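Local coordinates for 3-keto-5-aminohexanoate cleavage enzyme (PDB 3E49), which probably cleaves 3-keto-5-aminohexanoate or a related beta-keto acid, using a zinc ion held in a TIM barrel, at residues Thr176-Leu179 with Tyr180-Ala183; Asp213-His216 with Met217-Ala221. All blocks are in the same frame, centred on the assembly; numbering follows the deposited sequence.

Contact 1: Thr176-Leu179 with Tyr180-Ala183; sequences TSHL and YNLA
Y180 and T176 meet first through the backbone: Y180 N donates to T176 O at 3.1 Å. Three more i to i+4 bonds follow, the shortest from N181 N to S177 O at 2.8 Å, then L182 N to H178 O and A183 N to L179 O, so the contact is two turns of regular helix. The N181 carboxamide folds back over the carbonyl of S177, because CG lies anti to the carbonyl carbon (chi1 -69°). Its OD1 comes within 3.1 Å of S177 O, two acceptors that cannot bond, while ND2 is used on M114 O.

On another side of the helix T176 and Y180 run side by side. The methyl CG2 of T176 rests 3.9 Å from CE2 of the Y180 ring, and CD2 of that ring lies 3.5 Å from T176 O. L179 and L182 both pack on strands 168-173 and 195-201 and on helix 211-225.

The two hydroxyls go to the second subunit: T176 OG1 to D175 and Y180 OH to D213. Threonine and tyrosine thus combine an apolar flank along the helix with a hydroxyl for the neighbour, and the leucines, with no polar side-chain atoms, suit the buried side facing the strands.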
loop_
_atom_site.group_PDB
_atom_site.type_symbol
_atom_site.label_atom_id
_atom_site.label_comp_id
_atom_site.label_asym_id
_atom_site.label_seq_id
_atom_site.Cartn_x
_atom_site.Cartn_y
_atom_site.Cartn_z
ATOM N N THR A 176 1.689 5.996 -12.587
ATOM C CA THR A 176 1.721 4.536 -12.709
ATOM C C THR A 176 1.673 4.105 -14.167
ATOM O O THR A 176 2.427 3.194 -14.600
ATOM C CB THR A 176 0.518 3.891 -12.057
ATOM O OG1 THR A 176 -0.026 4.741 -11.009
ATOM C CG2 THR A 176 0.875 2.454 -11.543
ATOM N N SER A 177 0.834 4.789 -14.959
ATOM C CA SER A 177 0.649 4.442 -16.375
ATOM C C SER A 177 1.969 4.474 -17.098
ATOM O O SER A 177 2.180 3.663 -18.001
ATOM C CB SER A 177 -0.348 5.362 -17.064
ATOM O OG SER A 177 0.090 6.680 -17.024
ATOM N N HIS A 178 2.871 5.364 -16.674
ATOM C CA HIS A 178 4.206 5.471 -17.327
ATOM C C HIS A 178 5.095 4.270 -17.112
ATOM O O HIS A 178 5.906 3.912 -18.022
ATOM C CB HIS A 178 4.906 6.743 -16.898
ATOM C CG HIS A 178 4.291 7.993 -17.468
ATOM N ND1 HIS A 178 4.907 9.223 -17.405
ATOM C CD2 HIS A 178 3.121 8.193 -18.122
ATOM C CE1 HIS A 178 4.150 10.121 -17.997
ATOM N NE2 HIS A 178 3.057 9.526 -18.430
ATOM N N LEU A 179 5.020 3.676 -15.923
ATOM C CA LEU A 179 5.758 2.460 -15.612
ATOM C C LEU A 179 5.204 1.316 -16.429
ATOM O O LEU A 179 5.935 0.502 -16.953
ATOM C CB LEU A 179 5.697 2.138 -14.127
ATOM C CG LEU A 179 6.305 3.164 -13.173
ATOM C CD1 LEU A 179 5.950 2.732 -11.709
ATOM C CD2 LEU A 179 7.827 3.326 -13.420
ATOM N N TYR A 180 3.887 1.244 -16.524
ATOM C CA TYR A 180 3.261 0.247 -17.380
ATOM C C TYR A 180 3.592 0.469 -18.863
ATOM O O TYR A 180 3.801 -0.495 -19.620
ATOM C CB TYR A 180 1.782 0.217 -17.143
ATOM C CG TYR A 180 1.373 -0.594 -15.942
ATOM C CD1 TYR A 180 1.358 -1.996 -15.994
ATOM C CD2 TYR A 180 0.891 0.028 -14.774
ATOM C CE1 TYR A 180 0.935 -2.752 -14.905
ATOM C CE2 TYR A 180 0.460 -0.730 -13.695
ATOM C CZ TYR A 180 0.456 -2.114 -13.776
ATOM O OH TYR A 180 0.023 -2.833 -12.697
ATOM N N ASN A 181 3.696 1.728 -19.275
ATOM C CA ASN A 181 4.020 2.006 -20.681
ATOM C C ASN A 181 5.464 1.527 -20.914
ATOM O O ASN A 181 5.725 0.887 -21.923
ATOM C CB ASN A 181 3.894 3.481 -21.033
ATOM C CG ASN A 181 2.493 3.977 -21.026
ATOM O OD1 ASN A 181 1.553 3.215 -21.044
ATOM N ND2 ASN A 181 2.346 5.291 -21.073
ATOM N N LEU A 182 6.373 1.758 -19.957
ATOM C CA LEU A 182 7.755 1.287 -20.101
ATOM C C LEU A 182 7.769 -0.226 -20.160
ATOM O O LEU A 182 8.510 -0.793 -20.964
ATOM C CB LEU A 182 8.660 1.777 -18.962
ATOM C CG LEU A 182 10.138 1.383 -18.913
ATOM C CD1 LEU A 182 10.882 1.771 -20.163
ATOM C CD2 LEU A 182 10.779 2.005 -17.656
ATOM N N ALA A 183 6.973 -0.888 -19.317
ATOM C CA ALA A 183 6.907 -2.375 -19.313
ATOM C C ALA A 183 6.510 -2.915 -20.704
ATOM O O ALA A 183 7.018 -3.922 -21.148
ATOM C CB ALA A 183 5.955 -2.895 -18.233
#

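Contact 2: Asp213-His216 with Met217-Ala221; sequences DLAH and MRRTA
H216 O is gripped twice by T220: T220 OG1 lies 2.8 Å from H216 O, and T220 N lies 2.9 Å from H216 O, the two donors arriving from opposite faces of the carbonyl plane. With OG1 anti to its own carbonyl carbon, the threonine hydroxyl folds back onto the preceding turn. The H216 ring has a second position; in the conformer described here, T220 OG1 also sits over one face of the imidazole, 3.6 Å above the plane and toward the rim of the ring.

At the edge of the ring in this conformer, R219 NH1 donates to H216 ND1 at 2.9 Å, almost in the imidazole plane but bent to 145° at the hydrogen. The arginine gets there by a kink at chi3 (-64°), which lays its guanidinium across the preceding turn with A215 O over its centre. The small A215 suits this spot: its CB is 3.6 Å from R219 NH2. Ring and guanidinium are turned 55° apart. H216 NE2 binds D213 of the second subunit, and the ring stacks on H216 of that chain; R219 NE forms a salt bridge with E212 of the third subunit.

Selenomethionine M217 bends its flexible chain toward strand 195-201, while R218 stretches out to Q250 and the 2-ethoxyethanol pocket. The arrangement is that of an outer TIM-barrel helix, here in the beta-alpha-beta unit 195-201, 211-225, 229-235, with one flank given to subunit assembly.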
loop_
_atom_site.group_PDB
_atom_site.type_symbol
_atom_site.label_atom_id
_atom_site.label_comp_id
_atom_site.label_asym_id
_atom_site.label_seq_id
_atom_site.Cartn_x
_atom_site.Cartn_y
_atom_site.Cartn_z
ATOM N N ASP A 213 2.120 7.857 -2.773
ATOM C CA ASP A 213 2.270 7.944 -4.189
ATOM C C ASP A 213 3.648 7.355 -4.490
ATOM O O ASP A 213 3.796 6.496 -5.380
ATOM C CB ASP A 213 2.167 9.405 -4.696
ATOM C CG ASP A 213 0.795 9.988 -4.569
ATOM O OD1 ASP A 213 -0.165 9.223 -4.722
ATOM O OD2 ASP A 213 0.706 11.222 -4.425
ATOM N N LEU A 214 4.620 7.743 -3.673
ATOM C CA LEU A 214 5.994 7.228 -3.824
ATOM C C LEU A 214 6.091 5.712 -3.599
ATOM O O LEU A 214 6.750 4.994 -4.408
ATOM C CB LEU A 214 6.957 8.022 -2.932
ATOM C CG LEU A 214 8.451 7.652 -2.913
ATOM C CD1 LEU A 214 9.297 8.860 -2.473
ATOM C CD2 LEU A 214 8.673 6.374 -2.014
ATOM N N ALA A 215 5.503 5.209 -2.515
ATOM C CA ALA A 215 5.506 3.748 -2.216
ATOM C C ALA A 215 4.867 2.988 -3.378
ATOM O O ALA A 215 5.296 1.914 -3.753
ATOM C CB ALA A 215 4.765 3.421 -0.877
ATOM N N HIS A 216 3.799 3.516 -3.949
ATOM C CA HIS A 216 3.175 2.778 -5.048
ATOM C C HIS A 216 4.013 2.764 -6.327
ATOM O O HIS A 216 4.077 1.745 -7.022
ATOM C CB HIS A 216 1.790 3.268 -5.325
ATOM C CG HIS A 216 1.024 2.387 -6.237
ATOM N ND1 HIS A 216 0.645 1.109 -5.905
ATOM C CD2 HIS A 216 0.567 2.604 -7.502
ATOM C CE1 HIS A 216 -0.037 0.580 -6.893
ATOM N NE2 HIS A 216 -0.133 1.461 -7.859
HETATM N N MSE A 217 4.689 3.850 -6.623
HETATM C CA MSE A 217 5.544 3.847 -7.761
HETATM C C MSE A 217 6.652 2.797 -7.584
HETATM O O MSE A 217 6.934 2.053 -8.509
HETATM C CB MSE A 217 6.131 5.246 -7.969
HETATM C CG MSE A 217 5.119 6.321 -8.429
HETATM SE SE MSE A 217 4.246 5.980 -10.071
HETATM C CE MSE A 217 5.821 6.147 -11.280
ATOM N N ARG A 218 7.234 2.696 -6.379
ATOM C CA ARG A 218 8.273 1.671 -6.162
ATOM C C ARG A 218 7.724 0.255 -6.265
ATOM O O ARG A 218 8.328 -0.638 -6.834
ATOM C CB ARG A 218 8.899 1.807 -4.790
ATOM C CG ARG A 218 10.057 0.836 -4.653
ATOM C CD ARG A 218 10.399 0.562 -3.231
ATOM N NE ARG A 218 11.459 -0.423 -3.251
ATOM C CZ ARG A 218 12.219 -0.767 -2.222
ATOM N NH1 ARG A 218 12.076 -0.203 -1.047
ATOM N NH2 ARG A 218 13.168 -1.676 -2.400
ATOM N N ARG A 219 6.576 0.010 -5.646
ATOM C CA ARG A 219 5.963 -1.311 -5.664
ATOM C C ARG A 219 5.664 -1.746 -7.096
ATOM O O ARG A 219 5.881 -2.920 -7.465
ATOM C CB ARG A 219 4.624 -1.110 -4.859
ATOM C CG ARG A 219 3.699 -2.159 -4.629
ATOM C CD ARG A 219 2.447 -1.479 -4.057
ATOM N NE ARG A 219 2.714 -0.858 -2.765
ATOM C CZ ARG A 219 2.082 0.233 -2.313
ATOM N NH1 ARG A 219 1.227 0.877 -3.078
ATOM N NH2 ARG A 219 2.382 0.729 -1.129
ATOM N N THR A 220 5.232 -0.795 -7.930
ATOM C CA THR A 220 4.826 -1.078 -9.305
ATOM C C THR A 220 6.077 -1.450 -10.067
ATOM O O THR A 220 6.086 -2.463 -10.740
ATOM C CB THR A 220 4.230 0.071 -9.947
ATOM O OG1 THR A 220 3.013 0.375 -9.194
ATOM C CG2 THR A 220 3.817 -0.205 -11.405
ATOM N N ALA A 221 7.025 -0.565 -9.933
ATOM C CA ALA A 221 8.354 -0.780 -10.638
ATOM C C ALA A 221 8.962 -2.080 -10.173
ATOM O O ALA A 221 9.482 -2.866 -11.016
ATOM C CB ALA A 221 9.245 0.390 -10.389
#

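Overall arrangement
Contact 1, on helix 176-187, precedes contact 2, on helix 211-225, and their centres lie 11 Å apart. The two helices belong to successive beta-alpha-beta units that share strand 195-201, so they are neighbours on the outside of the TIM barrel. They touch directly: L179 CD1 packs 3.6 Å from T220 CB, and the selenium of M217 lies 3.6 Å from T176 N. Both contacts also face the second subunit. Neither reaches the zinc held by H50, H52 and E259; this pair of helices instead joins the barrel wall to the tetramer's interfaces.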